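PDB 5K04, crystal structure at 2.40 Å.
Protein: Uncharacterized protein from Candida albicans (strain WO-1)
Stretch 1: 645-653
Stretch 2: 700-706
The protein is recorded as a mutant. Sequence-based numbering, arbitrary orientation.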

# COMPACT_ATOMS: atom_id res chain seq x y z
N LYS A 645 1.01 -31.20 26.81
CA LYS A 645 0.09 -32.32 26.94
C LYS A 645 -1.20 -31.91 26.25
O LYS A 645 -1.65 -30.77 26.41
N THR A 646 -1.80 -32.84 25.50
CA THR A 646 -3.05 -32.51 24.81
C THR A 646 -4.14 -32.07 25.78
O THR A 646 -4.93 -31.19 25.46
N ASP A 647 -4.18 -32.68 26.97
CA ASP A 647 -5.16 -32.27 27.98
C ASP A 647 -5.04 -30.80 28.33
O ASP A 647 -6.04 -30.18 28.72
N LYS A 648 -3.85 -30.21 28.18
CA LYS A 648 -3.71 -28.77 28.37
C LYS A 648 -3.87 -27.99 27.08
O LYS A 648 -4.40 -26.87 27.08
N LEU A 649 -3.40 -28.56 25.96
CA LEU A 649 -3.37 -27.84 24.70
C LEU A 649 -4.70 -27.87 23.95
O LEU A 649 -4.86 -27.10 23.01
N LYS A 650 -5.63 -28.76 24.34
CA LYS A 650 -6.99 -28.83 23.79
C LYS A 650 -7.70 -27.48 23.77
O LYS A 650 -8.65 -27.30 23.00
N ILE A 651 -7.30 -26.55 24.64
CA ILE A 651 -7.94 -25.24 24.67
C ILE A 651 -7.71 -24.48 23.39
O ILE A 651 -8.32 -23.43 23.18
N LEU A 652 -6.81 -24.96 22.53
CA LEU A 652 -6.69 -24.39 21.19
C LEU A 652 -7.92 -24.70 20.35
O LEU A 652 -8.18 -24.02 19.35
N ILE A 653 -8.69 -25.72 20.73
CA ILE A 653 -9.88 -26.11 19.99
C ILE A 653 -11.05 -25.21 20.37
O ILE A 653 -11.46 -25.17 21.55
N LYS A 700 -1.32 -38.66 17.36
CA LYS A 700 -2.31 -39.67 17.71
C LYS A 700 -3.43 -39.08 18.56
O LYS A 700 -4.62 -39.33 18.31
N GLU A 701 -3.07 -38.27 19.56
CA GLU A 701 -4.07 -37.81 20.52
C GLU A 701 -5.03 -36.80 19.88
O GLU A 701 -6.23 -36.81 20.21
N PHE A 702 -4.55 -35.97 18.95
CA PHE A 702 -5.44 -35.01 18.30
C PHE A 702 -6.32 -35.68 17.23
O PHE A 702 -7.49 -35.32 17.08
N LYS A 703 -5.77 -36.66 16.52
CA LYS A 703 -6.59 -37.44 15.59
C LYS A 703 -7.78 -38.08 16.29
O LYS A 703 -8.90 -38.05 15.77
N ASN A 704 -7.57 -38.63 17.49
CA ASN A 704 -8.65 -39.28 18.23
C ASN A 704 -9.76 -38.33 18.66
O ASN A 704 -10.82 -38.80 19.07
N LEU A 705 -9.53 -37.02 18.60
CA LEU A 705 -10.58 -36.03 18.83
C LEU A 705 -11.54 -35.91 17.65
O LEU A 705 -12.61 -35.33 17.82
N LYS A 706 -11.15 -36.42 16.47
CA LYS A 706 -12.04 -36.53 15.31
C LYS A 706 -12.58 -35.17 14.88
O LYS A 706 -13.78 -34.99 14.64

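Two short segments of one chain, far apart in sequence, pack here through a small, mostly apolar contact. Together they bury 332 Å² of surface. The backbones come nearest at Thr646 and Glu701, whose CA atoms lie 6.9 Å apart.

Stretch 2 enters as a helix that begins earlier in the chain. Lys700 is extended, with all four chi angles t, and it is out of reach of stretch 1.

Glu701 points toward stretch 1. Its chi1 is m and its chi2 is t, which carries the carboxylate to Thr646. Thr646 also points toward its partner, with chi1 p. A weak hydrogen bond runs from Thr646 OG1 to Glu701 OE1 at 3.3 Å. The position of OE1 is less certain, because the model places it too close to Thr646 CG2. Water 1 adds a second link between these residues. Water 1 accepts from Thr646 N at 3.0 Å and donates to Glu701 OE1; that 2.4 Å distance is unusually short and depends on the less certain OE1 position. That backbone amide lies in the first turn of the helix, where the i-4 carbonyl pairing of the helix interior is not yet established.

Phe702 has the largest covered area of any residue in the contact. Its CA-to-CB bond points sideways, but chi1 of -85° and chi2 of 83° bring the ring nearer to stretch 1. Four side chains gather round it. Thr646 CG2 lies 3.4 Å from Phe702 CE1. Leu649, with rotamer m,t, meets the ring edge, its CB 4.2 Å from Phe702 CZ. Leu652 has chi1 and chi2 both p and places CD2 3.8 Å from Phe702 CE2. Ile653 CD1 is more distant, 4.5 Å from Phe702 CE2. Leu649 and Leu652 are buried, as is the phenylalanine.

Lys703 and Asn704 make no contact with stretch 1. Lys703 NZ is hydrogen-bonded elsewhere in the structure.

Leu705 points back toward stretch 1, with chi1 m and chi2 t. Leu705 CD1 sits 3.5 Å from Ile653 CD1. Ile653, rotamer m,t, thus touches both Phe702 and Leu705. Lys650 adds a looser contact, its CG 4.3 Å from Leu705 CD1. The end of that lysine leads away, and its NZ forms a salt bridge with Asp647 OD1 at 3.6 Å within stretch 1.

Lys706 closes a type I turn that starts at Lys703. Its phi is positive, and its side chain stays out of reach of stretch 1.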

# COMPACT_ATOMS: atom_id res chain seq x y z
CB LYS A 645 -0.20 -32.65 28.41
CG LYS A 645 0.97 -33.12 29.25
CD LYS A 645 0.49 -33.43 30.65
CE LYS A 645 1.61 -33.98 31.53
NZ LYS A 645 1.22 -34.02 32.99
CB THR A 646 -3.54 -33.69 23.97
OG1 THR A 646 -3.87 -34.78 24.83
CG2 THR A 646 -2.46 -34.10 23.04
CB ASP A 647 -5.01 -33.14 29.23
CG ASP A 647 -5.62 -34.52 29.05
OD1 ASP A 647 -6.55 -34.65 28.22
OD2 ASP A 647 -5.17 -35.46 29.74
CB LYS A 648 -2.34 -28.44 28.99
CG LYS A 648 -2.13 -28.98 30.40
CD LYS A 648 -3.12 -28.36 31.37
CE LYS A 648 -2.90 -28.86 32.78
NZ LYS A 648 -3.75 -28.08 33.73
CB LEU A 649 -2.25 -28.40 23.81
CG LEU A 649 -0.84 -28.23 24.39
CD1 LEU A 649 0.16 -29.06 23.59
CD2 LEU A 649 -0.42 -26.77 24.42
CB LYS A 650 -7.87 -29.77 24.60
CG LYS A 650 -7.73 -31.23 24.32
CD LYS A 650 -8.71 -32.03 25.18
CE LYS A 650 -8.62 -31.63 26.66
NZ LYS A 650 -9.39 -32.55 27.57
CB ILE A 651 -7.44 -24.42 25.87
CG1 ILE A 651 -5.93 -24.18 25.79
CG2 ILE A 651 -7.79 -25.10 27.18
CD1 ILE A 651 -5.50 -22.93 26.51
CB LEU A 652 -5.42 -24.91 20.50
CG LEU A 652 -5.42 -26.37 20.00
CD1 LEU A 652 -6.02 -26.53 18.58
CD2 LEU A 652 -4.01 -26.94 20.04
CB ILE A 653 -10.23 -27.59 20.24
CG1 ILE A 653 -9.06 -28.48 19.81
CG2 ILE A 653 -11.49 -27.97 19.48
CD1 ILE A 653 -9.31 -29.95 20.09
CB LYS A 700 -1.64 -40.83 18.44
CG LYS A 700 -2.61 -41.85 19.00
CD LYS A 700 -1.89 -42.99 19.69
CE LYS A 700 -2.83 -44.15 20.00
NZ LYS A 700 -2.15 -45.29 20.70
CB GLU A 701 -3.36 -37.25 21.76
CG GLU A 701 -2.78 -38.38 22.65
CD GLU A 701 -1.78 -37.91 23.71
OE1 GLU A 701 -1.43 -36.71 23.74
OE2 GLU A 701 -1.32 -38.74 24.52
CB PHE A 702 -4.63 -33.83 17.71
CG PHE A 702 -4.33 -32.73 18.71
CD1 PHE A 702 -3.26 -32.83 19.60
CD2 PHE A 702 -5.16 -31.63 18.81
CE1 PHE A 702 -3.01 -31.83 20.55
CE2 PHE A 702 -4.92 -30.62 19.76
CZ PHE A 702 -3.84 -30.72 20.63
CB LYS A 703 -5.74 -38.51 14.92
CG LYS A 703 -4.72 -37.92 13.94
CD LYS A 703 -3.68 -38.95 13.51
CE LYS A 703 -2.70 -38.31 12.52
NZ LYS A 703 -1.67 -39.26 12.06
CB ASN A 704 -8.07 -39.99 19.44
CG ASN A 704 -7.25 -41.20 19.05
OD1 ASN A 704 -7.57 -41.90 18.09
ND2 ASN A 704 -6.18 -41.45 19.79
CB LEU A 705 -9.98 -34.65 19.14
CG LEU A 705 -8.98 -34.66 20.31
CD1 LEU A 705 -8.40 -33.27 20.58
CD2 LEU A 705 -9.59 -35.26 21.58
CB LYS A 706 -13.18 -37.51 15.61
CG LYS A 706 -12.73 -38.96 15.86
CD LYS A 706 -13.92 -39.91 15.97
CE LYS A 706 -13.45 -41.36 16.04
NZ LYS A 706 -14.57 -42.31 16.27
O HOH W 1 -0.36 -35.51 25.58